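PDB 6LWT: superantigen-like protein SSL10 from Staphylococcus aureus subsp. aureus, which probably binds the Fc region of human IgG, hindering its interaction with C1q and so classical complement activation, and probably inhibits clotting by binding prothrombin and coagulation factor X. Local coordinates for residues P105-S110 against K193-N198; G158-S163 against Y170-R175; M27-I32 against L71-V76; Q52-G57 against Y87-V92. All blocks are in the same frame, centred on the assembly; numbering follows the deposited sequence.

How the contacts relate
The four contacts divide between two domains of one chain and follow in series, the OB-fold pair closing before the other opens. Contacts 3 and 4 lie in the N-terminal OB-fold domain with centres 11 Å apart, and strands 71-76 and 85-93 are neighbours there, so the two share one curled sheet; their segments alternate along the chain. Contacts 1 and 2, centres 10 Å apart, belong to the C-terminal beta-grasp domain, where strand 192-198 runs beside strand 159-164; contact 2 is nested within the loop that contact 1 closes. Between the domains the centres stand 22 to 27 Å apart without touching, which matches the two-domain build of the staphylococcal/streptococcal toxin family.

Contact 1: residues P105-S110 against K193-N198; sequences PILNIS and KDIEVN
Strand 106-110 runs parallel to strand 193-198, their axes 4.8 Å apart at closest approach and inclined by 18°, and four backbone hydrogen bonds join them from Ile-195 N, which donates to Ile-106 O, to Ser-110 N, which donates to Val-197 O. Among these, Asn-108 is held through both its backbone polar groups, its N donating to Ile-195 O at 2.8 Å and its O accepting from Val-197 N at 2.8 Å. On one face of the sheet Leu-107, Ile-109, Ile-195 and Val-197 form a buried apolar layer. Leu-107 sends CG anti to its backbone N (chi1 171°), and its CD1 branch meets two neighbours of the partner strand: it lies 3.7 Å from Ile-195 CG2 and only 3.4 Å from Val-197 CG2, tighter than usual for two methyls. Ile-109 lies alongside Val-197, pointing the same way, with its CD1 3.9 Å from Val-197 CB. The opposite face is mostly polar, Ile-106 apart. There Asn-108 crosses Glu-196 obliquely, ND2 resting 3.5 Å from Glu-196 CG, so the amide meets the aliphatic part of the glutamate; the amide and carboxylate planes are turned 35° apart. Helix 133-148 packs over the apolar face, with Leu-140 on Ile-195 and Leu-144 on Val-197, as expected where the sheet of a beta-grasp domain cradles its helix. At the start of the partner strand, Lys-193 and Asp-194 both face Ser-163 in a classic beta bulge. The chemistry is thus two-sided: methyl packing beneath the helix on one face, mainly amide, hydroxyl and carboxylate groups on the other, with backbone bonds stitching the strands between them.

Contact 2: residues G158-S163 against Y170-R175; sequences GRVKIS and YNLDLR
Gly-158 O is gripped from opposite faces of its carbonyl plane, by Leu-174 N across the contact at 2.9 Å and by Arg-159 NH1 from the next residue at 3.0 Å. The same arginine is bent at chi2 (-69°), which turns CD back; its guanidinium lies flat on that of Arg-175, with centres 3.9 Å apart and planes 17° apart, and Arg-159 NH2 sits over the centre of the Arg-175 guanidinium. Asp-173 probably offsets the repulsion of these like charges. Its OD1 lies over a face of the Arg-159 guanidinium, a purely electrostatic salt bridge, while the carboxylate is held side-on: Arg-175 NE donates to the syn lone pair of Asp-173 OD1, and Arg-175 NH2 to Asp-173 OD2 at 2.9 Å. OD1 also takes the backbone N of Arg-175, closing an Asx turn. Asp-157 gives Arg-159 NH1 a further salt bridge. Farther along the hairpin, the antiparallel backbone ladder includes Leu-172 N to Val-160 O at 2.7 Å, and Ile-162 CD1 meets Leu-172 CD1 at 3.8 Å. This hairpin forms one side of the beta-grasp sheet, strand 169-173 being outermost and strand 192-198 flanking strand 159-164, while helix 133-148 packs against Ile-162, Leu-172 and Leu-174.

Contact 3: residues M27-I32 against L71-V76; sequences MEMKNI and LDVFFV
Met-29 packs tightly against Phe-75 and Val-73: with its chain bent at chi3 (-71°), the terminal CE comes 3.3 Å from Phe-75 CB and 3.8 Å from Val-73 CG1. The same buried face carries Ile-32 and Leu-71, Ile-32 CB lying 4.1 Å from Leu-71 CB. Phe-44 and Phe-46 of strand 41-46 close over Met-29 and Ile-32, as befits the interior of an OB-fold barrel. Here strand 27-30 runs antiparallel to strand 71-76, and where segment 27-32 turns a corner at Asn-31 the register slips by one residue. Asn-31 and Ile-32 both face Leu-71 in a G1 beta bulge, Asn-31 with positive phi; within it Ile-32 N donates to Leu-71 O at 2.8 Å, in the carbonyl plane and on a lone pair. In contrast to this core, Glu-28 and Lys-30 are exposed. Glu-28 reaches Phe-74 through its aliphatic stem alone, CG standing at the ring edge, in plane, 3.8 Å from Phe-74 CD1, while its carboxylate forms a salt bridge with Lys-139 of helix 133-148. Asp-72, by comparison, is a buried carboxylate, satisfied through OD2 by a salt bridge with Lys-128 and a hydrogen bond with Asn-96.

Contact 4: residues Q52-G57 against Y87-V92; sequences QVLLPG and YTVGGV
Gln-52 sends CG anti to its backbone N (chi1 176°), whereas Tyr-87 holds CG anti to the carbonyl carbon (chi1 -64°), and the two side chains lie side by side across a parallel strand pair of the OB-fold sheet. The amide is turned 74° from the ring plane, and NE2 stands at the ring edge, near its plane, 3.5 Å from Tyr-87 CE2. Their polar ends find partners elsewhere: Gln-52 OE1 accepts from Arg-43 NE, and Tyr-87 OH is hydrogen-bonded to Asp-81 OD2. Beneath them the backbone ladder runs from Thr-88 N, bonded to Gln-52 O at 2.9 Å, through Leu-54 N and Thr-88 O, to Gly-90 N, which donates to Leu-54 O at 2.8 Å. On the opposite, buried face Val-53 splits its branches. Val-53 CG2 lies beside Thr-88 CG2 at 3.7 Å, while Thr-88 OG1 bonds to Val-76 N of the adjoining strand 71-76. Val-53 CG1 meets Gly-90 O at 3.4 Å and also packs on Val-92 CG2. The regular strand is interrupted at Gly-90, which has positive phi, and the ring of Pro-56 packs against it there, Pro-56 CD lying 3.9 Å from Gly-90 CA.

Contact 1: residues P105-S110 against K193-N198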
loop_
_atom_site.group_PDB
_atom_site.type_symbol
_atom_site.label_atom_id
_atom_site.label_comp_id
_atom_site.label_asym_id
_atom_site.label_seq_id
_atom_site.Cartn_x
_atom_site.Cartn_y
_atom_site.Cartn_z
ATOM N N PRO A 105 11.076 -2.934 11.291
ATOM C CA PRO A 105 10.151 -2.732 12.420
ATOM C C PRO A 105 9.543 -4.036 12.886
ATOM O O PRO A 105 9.394 -4.974 12.099
ATOM C CB PRO A 105 9.033 -1.856 11.828
ATOM C CG PRO A 105 9.118 -2.094 10.359
ATOM C CD PRO A 105 10.593 -2.271 10.073
ATOM N N ILE A 106 9.142 -4.068 14.147
ATOM C CA ILE A 106 8.480 -5.235 14.685
ATOM C C ILE A 106 6.988 -5.177 14.381
ATOM O O ILE A 106 6.311 -4.225 14.752
ATOM C CB ILE A 106 8.711 -5.390 16.195
ATOM C CG1 ILE A 106 10.227 -5.405 16.504
ATOM C CG2 ILE A 106 8.016 -6.648 16.686
ATOM C CD1 ILE A 106 11.005 -6.507 15.815
ATOM N N LEU A 107 6.512 -6.233 13.731
ATOM C CA LEU A 107 5.098 -6.457 13.488
ATOM C C LEU A 107 4.571 -7.330 14.617
ATOM O O LEU A 107 5.125 -8.406 14.867
ATOM C CB LEU A 107 4.921 -7.164 12.150
ATOM C CG LEU A 107 3.556 -7.697 11.732
ATOM C CD1 LEU A 107 2.497 -6.638 11.826
ATOM C CD2 LEU A 107 3.652 -8.243 10.305
ATOM N N ASN A 108 3.517 -6.894 15.293
ATOM C CA ASN A 108 2.917 -7.730 16.326
ATOM C C ASN A 108 1.450 -7.980 16.035
ATOM O O ASN A 108 0.730 -7.046 15.650
ATOM C CB ASN A 108 3.227 -7.246 17.754
ATOM C CG ASN A 108 2.490 -5.976 18.168
ATOM O OD1 ASN A 108 3.059 -4.886 18.165
ATOM N ND2 ASN A 108 1.252 -6.122 18.600
ATOM N N ILE A 109 1.032 -9.233 16.228
ATOM C CA ILE A 109 -0.292 -9.696 15.847
ATOM C C ILE A 109 -1.039 -10.193 17.085
ATOM O O ILE A 109 -0.505 -11.019 17.872
ATOM C CB ILE A 109 -0.248 -10.904 14.865
ATOM C CG1 ILE A 109 0.875 -10.790 13.832
ATOM C CG2 ILE A 109 -1.617 -11.101 14.188
ATOM C CD1 ILE A 109 0.702 -9.669 12.839
ATOM N N SER A 110 -2.270 -9.706 17.234
ATOM C CA SER A 110 -3.209 -10.225 18.210
ATOM C C SER A 110 -4.386 -10.799 17.419
ATOM O O SER A 110 -5.071 -10.054 16.701
ATOM C CB SER A 110 -3.680 -9.121 19.123
ATOM O OG SER A 110 -4.818 -9.571 19.842
ATOM N N LYS A 193 8.446 2.470 13.717
ATOM C CA LYS A 193 8.830 1.889 15.014
ATOM C C LYS A 193 8.242 0.498 15.106
ATOM O O LYS A 193 8.959 -0.477 15.286
ATOM C CB LYS A 193 8.340 2.781 16.171
ATOM C CG LYS A 193 8.675 2.280 17.585
ATOM C CD LYS A 193 7.897 3.037 18.669
ATOM C CE LYS A 193 8.700 4.158 19.323
ATOM N NZ LYS A 193 9.380 3.709 20.579
ATOM N N ASP A 194 6.923 0.395 14.970
ATOM C CA ASP A 194 6.252 -0.893 15.056
ATOM C C ASP A 194 4.924 -0.861 14.316
ATOM O O ASP A 194 4.441 0.214 13.950
ATOM C CB ASP A 194 6.069 -1.334 16.521
ATOM C CG ASP A 194 5.473 -0.251 17.388
ATOM O OD1 ASP A 194 4.393 0.228 17.059
ATOM O OD2 ASP A 194 6.101 0.147 18.398
ATOM N N ILE A 195 4.379 -2.049 14.097
ATOM C CA ILE A 195 3.132 -2.260 13.383
ATOM C C ILE A 195 2.286 -3.203 14.237
ATOM O O ILE A 195 2.658 -4.360 14.424
ATOM C CB ILE A 195 3.384 -2.870 11.983
ATOM C CG1 ILE A 195 4.345 -1.983 11.146
ATOM C CG2 ILE A 195 2.086 -3.042 11.245
ATOM C CD1 ILE A 195 4.914 -2.665 9.934
ATOM N N GLU A 196 1.162 -2.708 14.740
ATOM C CA GLU A 196 0.296 -3.456 15.645
ATOM C C GLU A 196 -0.935 -3.895 14.869
ATOM O O GLU A 196 -1.651 -3.050 14.351
ATOM C CB GLU A 196 -0.117 -2.599 16.846
ATOM C CG GLU A 196 -0.892 -3.408 17.882
ATOM C CD GLU A 196 -1.514 -2.592 19.009
ATOM O OE1 GLU A 196 -2.249 -3.225 19.800
ATOM O OE2 GLU A 196 -1.319 -1.353 19.098
ATOM N N VAL A 197 -1.163 -5.204 14.792
ATOM C CA VAL A 197 -2.315 -5.775 14.082
ATOM C C VAL A 197 -3.240 -6.401 15.120
ATOM O O VAL A 197 -2.805 -7.221 15.930
ATOM C CB VAL A 197 -1.896 -6.833 13.053
ATOM C CG1 VAL A 197 -3.131 -7.398 12.341
ATOM C CG2 VAL A 197 -0.906 -6.253 12.045
ATOM N N ASN A 198 -4.509 -6.000 15.104
ATOM C CA ASN A 198 -5.534 -6.615 15.950
ATOM C C ASN A 198 -6.619 -7.217 15.069
ATOM O O ASN A 198 -7.243 -6.491 14.304
ATOM C CB ASN A 198 -6.094 -5.562 16.898
ATOM C CG ASN A 198 -5.133 -5.244 18.026
ATOM O OD1 ASN A 198 -4.363 -4.290 17.957
ATOM N ND2 ASN A 198 -5.150 -6.065 19.057
#

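Contact 2: residues G158-S163 against Y170-R175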
loop_
_atom_site.group_PDB
_atom_site.type_symbol
_atom_site.label_atom_id
_atom_site.label_comp_id
_atom_site.label_asym_id
_atom_site.label_seq_id
_atom_site.Cartn_x
_atom_site.Cartn_y
_atom_site.Cartn_z
ATOM N N GLY A 158 -10.710 -6.031 11.689
ATOM C CA GLY A 158 -9.404 -5.860 12.308
ATOM C C GLY A 158 -8.846 -4.489 12.014
ATOM O O GLY A 158 -9.406 -3.726 11.200
ATOM N N ARG A 159 -7.740 -4.170 12.680
ATOM C CA ARG A 159 -7.077 -2.894 12.497
ATOM C C ARG A 159 -5.585 -3.108 12.393
ATOM O O ARG A 159 -5.051 -4.094 12.908
ATOM C CB ARG A 159 -7.347 -1.955 13.669
ATOM C CG ARG A 159 -8.814 -1.762 14.038
ATOM C CD ARG A 159 -9.644 -0.990 13.013
ATOM N NE ARG A 159 -10.996 -0.843 13.560
ATOM C CZ ARG A 159 -11.976 -1.747 13.476
ATOM N NH1 ARG A 159 -11.824 -2.899 12.816
ATOM N NH2 ARG A 159 -13.143 -1.489 14.063
ATOM N N VAL A 160 -4.920 -2.183 11.714
ATOM C CA VAL A 160 -3.465 -2.195 11.657
ATOM C C VAL A 160 -2.955 -0.808 12.000
ATOM O O VAL A 160 -3.288 0.115 11.286
ATOM C CB VAL A 160 -2.951 -2.548 10.251
ATOM C CG1 VAL A 160 -1.426 -2.485 10.238
ATOM C CG2 VAL A 160 -3.459 -3.913 9.803
ATOM N N LYS A 161 -2.136 -0.666 13.041
ATOM C CA LYS A 161 -1.605 0.640 13.441
ATOM C C LYS A 161 -0.104 0.680 13.181
ATOM O O LYS A 161 0.658 -0.047 13.823
ATOM C CB LYS A 161 -1.899 0.949 14.907
ATOM C CG LYS A 161 -1.377 2.316 15.383
ATOM C CD LYS A 161 -1.551 2.520 16.886
ATOM C CE LYS A 161 -1.037 3.884 17.332
ATOM N NZ LYS A 161 -1.775 4.431 18.511
ATOM N N ILE A 162 0.292 1.539 12.256
ATOM C CA ILE A 162 1.698 1.741 11.932
ATOM C C ILE A 162 2.176 2.973 12.715
ATOM O O ILE A 162 1.713 4.089 12.459
ATOM C CB ILE A 162 1.877 1.945 10.413
ATOM C CG1 ILE A 162 1.358 0.727 9.627
ATOM C CG2 ILE A 162 3.325 2.248 10.070
ATOM C CD1 ILE A 162 0.913 1.063 8.218
ATOM N N SER A 163 3.110 2.779 13.646
ATOM C CA SER A 163 3.625 3.857 14.442
ATOM C C SER A 163 5.044 4.226 14.023
ATOM O O SER A 163 5.889 3.347 13.740
ATOM C CB SER A 163 3.573 3.475 15.921
ATOM O OG SER A 163 2.214 3.286 16.306
ATOM N N TYR A 170 -0.465 5.784 11.588
ATOM C CA TYR A 170 -1.561 5.557 10.653
ATOM C C TYR A 170 -2.336 4.360 11.186
ATOM O O TYR A 170 -1.762 3.278 11.333
ATOM C CB TYR A 170 -1.031 5.232 9.247
ATOM C CG TYR A 170 -0.095 6.279 8.675
ATOM C CD1 TYR A 170 1.274 6.203 8.917
ATOM C CD2 TYR A 170 -0.576 7.380 7.960
ATOM C CE1 TYR A 170 2.149 7.185 8.431
ATOM C CE2 TYR A 170 0.291 8.353 7.468
ATOM C CZ TYR A 170 1.654 8.248 7.709
ATOM O OH TYR A 170 2.556 9.185 7.245
ATOM N N ASN A 171 -3.635 4.531 11.446
ATOM C CA ASN A 171 -4.460 3.409 11.850
ATOM C C ASN A 171 -5.335 3.002 10.663
ATOM O O ASN A 171 -6.180 3.787 10.220
ATOM C CB ASN A 171 -5.281 3.770 13.079
ATOM C CG ASN A 171 -6.067 2.594 13.601
ATOM O OD1 ASN A 171 -5.486 1.618 14.068
ATOM N ND2 ASN A 171 -7.397 2.649 13.463
ATOM N N LEU A 172 -5.098 1.803 10.146
ATOM C CA LEU A 172 -5.814 1.266 8.983
ATOM C C LEU A 172 -6.949 0.354 9.398
ATOM O O LEU A 172 -6.787 -0.499 10.282
ATOM C CB LEU A 172 -4.866 0.474 8.101
ATOM C CG LEU A 172 -3.614 1.209 7.656
ATOM C CD1 LEU A 172 -2.639 0.250 7.004
ATOM C CD2 LEU A 172 -3.983 2.311 6.694
ATOM N N ASP A 173 -8.105 0.547 8.766
ATOM C CA ASP A 173 -9.278 -0.268 9.035
ATOM C C ASP A 173 -9.348 -1.405 8.007
ATOM O O ASP A 173 -9.564 -1.172 6.821
ATOM C CB ASP A 173 -10.523 0.610 8.952
ATOM C CG ASP A 173 -11.794 -0.102 9.417
ATOM O OD1 ASP A 173 -11.787 -1.334 9.705
ATOM O OD2 ASP A 173 -12.817 0.616 9.487
ATOM N N LEU A 174 -9.191 -2.641 8.468
ATOM C CA LEU A 174 -9.246 -3.801 7.580
ATOM C C LEU A 174 -10.664 -4.096 7.054
ATOM O O LEU A 174 -10.801 -4.853 6.107
ATOM C CB LEU A 174 -8.643 -5.051 8.230
ATOM C CG LEU A 174 -7.168 -4.889 8.647
ATOM C CD1 LEU A 174 -6.755 -6.109 9.442
ATOM C CD2 LEU A 174 -6.290 -4.687 7.426
ATOM N N ARG A 175 -11.686 -3.457 7.613
ATOM C CA ARG A 175 -13.052 -3.628 7.111
ATOM C C ARG A 175 -13.330 -2.906 5.784
ATOM O O ARG A 175 -14.359 -3.154 5.171
ATOM C CB ARG A 175 -14.068 -3.175 8.138
ATOM C CG ARG A 175 -13.957 -3.855 9.499
ATOM C CD ARG A 175 -14.890 -3.202 10.514
ATOM N NE ARG A 175 -14.534 -1.791 10.716
ATOM C CZ ARG A 175 -15.236 -0.929 11.447
ATOM N NH1 ARG A 175 -16.334 -1.315 12.092
ATOM N NH2 ARG A 175 -14.831 0.331 11.540
#

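Contact 3: residues M27-I32 against L71-V76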
loop_
_atom_site.group_PDB
_atom_site.type_symbol
_atom_site.label_atom_id
_atom_site.label_comp_id
_atom_site.label_asym_id
_atom_site.label_seq_id
_atom_site.Cartn_x
_atom_site.Cartn_y
_atom_site.Cartn_z
ATOM N N MET A 27 2.667 -4.753 -9.429
ATOM C CA MET A 27 4.030 -4.739 -9.957
ATOM C C MET A 27 4.796 -3.628 -9.285
ATOM O O MET A 27 4.252 -2.535 -9.095
ATOM C CB MET A 27 4.045 -4.463 -11.469
ATOM C CG MET A 27 3.267 -5.432 -12.340
ATOM S SD MET A 27 3.744 -5.286 -14.081
ATOM C CE MET A 27 2.861 -3.794 -14.508
ATOM N N GLU A 28 6.046 -3.910 -8.915
ATOM C CA GLU A 28 6.973 -2.878 -8.465
ATOM C C GLU A 28 7.809 -2.477 -9.656
ATOM O O GLU A 28 8.496 -3.314 -10.252
ATOM C CB GLU A 28 7.879 -3.390 -7.362
ATOM C CG GLU A 28 7.120 -3.813 -6.129
ATOM C CD GLU A 28 8.018 -4.058 -4.938
ATOM O OE1 GLU A 28 7.862 -5.118 -4.296
ATOM O OE2 GLU A 28 8.867 -3.185 -4.638
ATOM N N MET A 29 7.730 -1.205 -10.024
ATOM C CA MET A 29 8.425 -0.705 -11.203
ATOM C C MET A 29 9.367 0.382 -10.760
ATOM O O MET A 29 8.954 1.399 -10.187
ATOM C CB MET A 29 7.437 -0.194 -12.231
ATOM C CG MET A 29 6.541 -1.292 -12.788
ATOM S SD MET A 29 5.155 -0.630 -13.704
ATOM C CE MET A 29 4.193 0.058 -12.392
ATOM N N LYS A 30 10.644 0.139 -11.020
ATOM C CA LYS A 30 11.722 0.992 -10.562
ATOM C C LYS A 30 12.235 1.847 -11.739
ATOM O O LYS A 30 12.216 1.409 -12.903
ATOM C CB LYS A 30 12.807 0.095 -9.931
ATOM C CG LYS A 30 14.198 0.686 -9.856
ATOM C CD LYS A 30 15.136 -0.171 -9.014
ATOM C CE LYS A 30 15.206 0.309 -7.566
ATOM N NZ LYS A 30 16.313 -0.340 -6.803
ATOM N N ASN A 31 12.658 3.073 -11.436
ATOM C CA ASN A 31 13.357 3.929 -12.403
ATOM C C ASN A 31 12.518 4.240 -13.668
ATOM O O ASN A 31 12.993 4.120 -14.807
ATOM C CB ASN A 31 14.708 3.276 -12.760
ATOM C CG ASN A 31 15.717 4.265 -13.305
ATOM O OD1 ASN A 31 15.958 5.318 -12.709
ATOM N ND2 ASN A 31 16.336 3.923 -14.427
ATOM N N ILE A 32 11.263 4.627 -13.434
ATOM C CA ILE A 32 10.266 4.864 -14.488
ATOM C C ILE A 32 10.328 6.307 -14.992
ATOM O O ILE A 32 10.432 7.229 -14.188
ATOM C CB ILE A 32 8.830 4.548 -13.959
ATOM C CG1 ILE A 32 8.650 3.038 -13.773
ATOM C CG2 ILE A 32 7.725 5.112 -14.857
ATOM C CD1 ILE A 32 8.880 2.197 -15.015
ATOM N N LEU A 71 11.259 7.540 -11.443
ATOM C CA LEU A 71 10.154 7.314 -10.515
ATOM C C LEU A 71 10.164 5.858 -10.037
ATOM O O LEU A 71 10.571 4.935 -10.765
ATOM C CB LEU A 71 8.805 7.589 -11.185
ATOM C CG LEU A 71 8.545 8.991 -11.707
ATOM C CD1 LEU A 71 7.187 9.025 -12.373
ATOM C CD2 LEU A 71 8.611 10.015 -10.590
ATOM N N ASP A 72 9.709 5.670 -8.811
ATOM C CA ASP A 72 9.468 4.365 -8.256
ATOM C C ASP A 72 7.953 4.279 -8.157
ATOM O O ASP A 72 7.353 5.125 -7.535
ATOM C CB ASP A 72 10.118 4.294 -6.878
ATOM C CG ASP A 72 9.910 2.970 -6.204
ATOM O OD1 ASP A 72 10.427 1.982 -6.746
ATOM O OD2 ASP A 72 9.273 2.910 -5.128
ATOM N N VAL A 73 7.354 3.266 -8.778
ATOM C CA VAL A 73 5.896 3.106 -8.836
ATOM C C VAL A 73 5.496 1.740 -8.285
ATOM O O VAL A 73 6.005 0.699 -8.749
ATOM C CB VAL A 73 5.350 3.282 -10.277
ATOM C CG1 VAL A 73 3.827 3.176 -10.304
ATOM C CG2 VAL A 73 5.756 4.648 -10.820
ATOM N N PHE A 74 4.613 1.747 -7.282
ATOM C CA PHE A 74 3.978 0.524 -6.799
ATOM C C PHE A 74 2.595 0.466 -7.420
ATOM O O PHE A 74 1.673 1.187 -7.014
ATOM C CB PHE A 74 3.885 0.448 -5.284
ATOM C CG PHE A 74 3.288 -0.851 -4.797
ATOM C CD1 PHE A 74 4.019 -2.027 -4.895
ATOM C CD2 PHE A 74 2.016 -0.906 -4.261
ATOM C CE1 PHE A 74 3.494 -3.238 -4.449
ATOM C CE2 PHE A 74 1.477 -2.115 -3.825
ATOM C CZ PHE A 74 2.213 -3.281 -3.919
ATOM N N PHE A 75 2.471 -0.396 -8.418
ATOM C CA PHE A 75 1.234 -0.537 -9.202
ATOM C C PHE A 75 0.312 -1.551 -8.547
ATOM O O PHE A 75 0.762 -2.653 -8.199
ATOM C CB PHE A 75 1.601 -0.974 -10.625
ATOM C CG PHE A 75 0.439 -1.463 -11.446
ATOM C CD1 PHE A 75 0.047 -2.809 -11.407
ATOM C CD2 PHE A 75 -0.248 -0.588 -12.277
ATOM C CE1 PHE A 75 -1.033 -3.254 -12.165
ATOM C CE2 PHE A 75 -1.314 -1.031 -13.044
ATOM C CZ PHE A 75 -1.714 -2.356 -12.981
ATOM N N VAL A 76 -0.959 -1.176 -8.374
ATOM C CA VAL A 76 -2.028 -2.105 -8.008
ATOM C C VAL A 76 -3.161 -1.899 -9.011
ATOM O O VAL A 76 -3.653 -0.787 -9.176
ATOM C CB VAL A 76 -2.523 -1.865 -6.562
ATOM C CG1 VAL A 76 -3.721 -2.747 -6.227
ATOM C CG2 VAL A 76 -1.378 -2.104 -5.576
#

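Contact 4: residues Q52-G57 against Y87-V92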
loop_
_atom_site.group_PDB
_atom_site.type_symbol
_atom_site.label_atom_id
_atom_site.label_comp_id
_atom_site.label_asym_id
_atom_site.label_seq_id
_atom_site.Cartn_x
_atom_site.Cartn_y
_atom_site.Cartn_z
ATOM N N GLN A 52 -1.659 4.011 -16.489
ATOM C CA GLN A 52 -2.098 5.327 -16.073
ATOM C C GLN A 52 -2.244 5.368 -14.550
ATOM O O GLN A 52 -2.974 4.561 -13.948
ATOM C CB GLN A 52 -3.431 5.697 -16.736
ATOM C CG GLN A 52 -4.002 7.036 -16.268
ATOM C CD GLN A 52 -5.026 7.626 -17.233
ATOM O OE1 GLN A 52 -4.800 7.662 -18.437
ATOM N NE2 GLN A 52 -6.144 8.105 -16.701
ATOM N N VAL A 53 -1.556 6.327 -13.938
ATOM C CA VAL A 53 -1.549 6.513 -12.499
ATOM C C VAL A 53 -2.353 7.774 -12.189
ATOM O O VAL A 53 -2.031 8.840 -12.728
ATOM C CB VAL A 53 -0.115 6.737 -11.965
ATOM C CG1 VAL A 53 -0.118 6.799 -10.439
ATOM C CG2 VAL A 53 0.839 5.673 -12.512
ATOM N N LEU A 54 -3.380 7.634 -11.353
ATOM C CA LEU A 54 -4.097 8.750 -10.765
ATOM C C LEU A 54 -3.302 9.296 -9.590
ATOM O O LEU A 54 -2.946 8.539 -8.670
ATOM C CB LEU A 54 -5.483 8.314 -10.303
ATOM C CG LEU A 54 -6.353 9.354 -9.571
ATOM C CD1 LEU A 54 -6.791 10.466 -10.508
ATOM C CD2 LEU A 54 -7.558 8.684 -8.943
ATOM N N LEU A 55 -3.016 10.596 -9.631
ATOM C CA LEU A 55 -2.365 11.295 -8.538
ATOM C C LEU A 55 -3.457 11.847 -7.596
ATOM O O LEU A 55 -4.182 12.754 -7.986
ATOM C CB LEU A 55 -1.485 12.424 -9.080
ATOM C CG LEU A 55 -0.390 12.027 -10.071
ATOM C CD1 LEU A 55 0.279 13.264 -10.661
ATOM C CD2 LEU A 55 0.662 11.130 -9.425
ATOM N N PRO A 56 -3.588 11.295 -6.365
ATOM C CA PRO A 56 -4.557 11.825 -5.377
ATOM C C PRO A 56 -4.378 13.325 -5.095
ATOM O O PRO A 56 -3.248 13.827 -5.140
ATOM C CB PRO A 56 -4.237 11.040 -4.098
ATOM C CG PRO A 56 -3.493 9.823 -4.540
ATOM C CD PRO A 56 -2.815 10.154 -5.827
ATOM N N GLY A 57 -5.481 14.019 -4.803
ATOM C CA GLY A 57 -5.471 15.483 -4.625
ATOM C C GLY A 57 -4.442 15.982 -3.621
ATOM O O GLY A 57 -3.847 17.047 -3.814
ATOM N N TYR A 87 -5.036 0.807 -14.926
ATOM C CA TYR A 87 -5.155 1.976 -14.053
ATOM C C TYR A 87 -4.724 1.644 -12.635
ATOM O O TYR A 87 -5.105 0.601 -12.088
ATOM C CB TYR A 87 -6.586 2.521 -14.018
ATOM C CG TYR A 87 -7.044 3.029 -15.350
ATOM C CD1 TYR A 87 -7.485 2.142 -16.339
ATOM C CD2 TYR A 87 -7.009 4.383 -15.654
ATOM C CE1 TYR A 87 -7.882 2.598 -17.581
ATOM C CE2 TYR A 87 -7.418 4.848 -16.895
ATOM C CZ TYR A 87 -7.847 3.957 -17.857
ATOM O OH TYR A 87 -8.243 4.435 -19.102
ATOM N N THR A 88 -3.984 2.569 -12.037
ATOM C CA THR A 88 -3.527 2.432 -10.647
ATOM C C THR A 88 -3.659 3.811 -9.983
ATOM O O THR A 88 -3.799 4.837 -10.672
ATOM C CB THR A 88 -2.092 1.852 -10.596
ATOM O OG1 THR A 88 -1.673 1.605 -9.238
ATOM C CG2 THR A 88 -1.100 2.761 -11.300
ATOM N N VAL A 89 -3.626 3.840 -8.650
ATOM C CA VAL A 89 -3.803 5.091 -7.902
ATOM C C VAL A 89 -2.606 5.292 -6.970
ATOM O O VAL A 89 -2.280 4.413 -6.190
ATOM C CB VAL A 89 -5.103 5.081 -7.084
ATOM C CG1 VAL A 89 -5.264 6.376 -6.287
ATOM C CG2 VAL A 89 -6.342 4.857 -7.967
ATOM N N GLY A 90 -1.992 6.468 -7.036
ATOM C CA GLY A 90 -0.876 6.836 -6.147
ATOM C C GLY A 90 0.327 5.944 -6.314
ATOM O O GLY A 90 0.621 5.473 -7.402
ATOM N N GLY A 91 1.010 5.675 -5.209
ATOM C CA GLY A 91 2.094 4.707 -5.226
ATOM C C GLY A 91 3.376 5.187 -5.876
ATOM O O GLY A 91 4.196 4.366 -6.201
ATOM N N VAL A 92 3.559 6.504 -6.038
ATOM C CA VAL A 92 4.706 7.073 -6.752
ATOM C C VAL A 92 5.640 7.800 -5.787
ATOM O O VAL A 92 5.186 8.647 -5.024
ATOM C CB VAL A 92 4.269 8.101 -7.821
ATOM C CG1 VAL A 92 5.468 8.609 -8.604
ATOM C CG2 VAL A 92 3.238 7.495 -8.766
#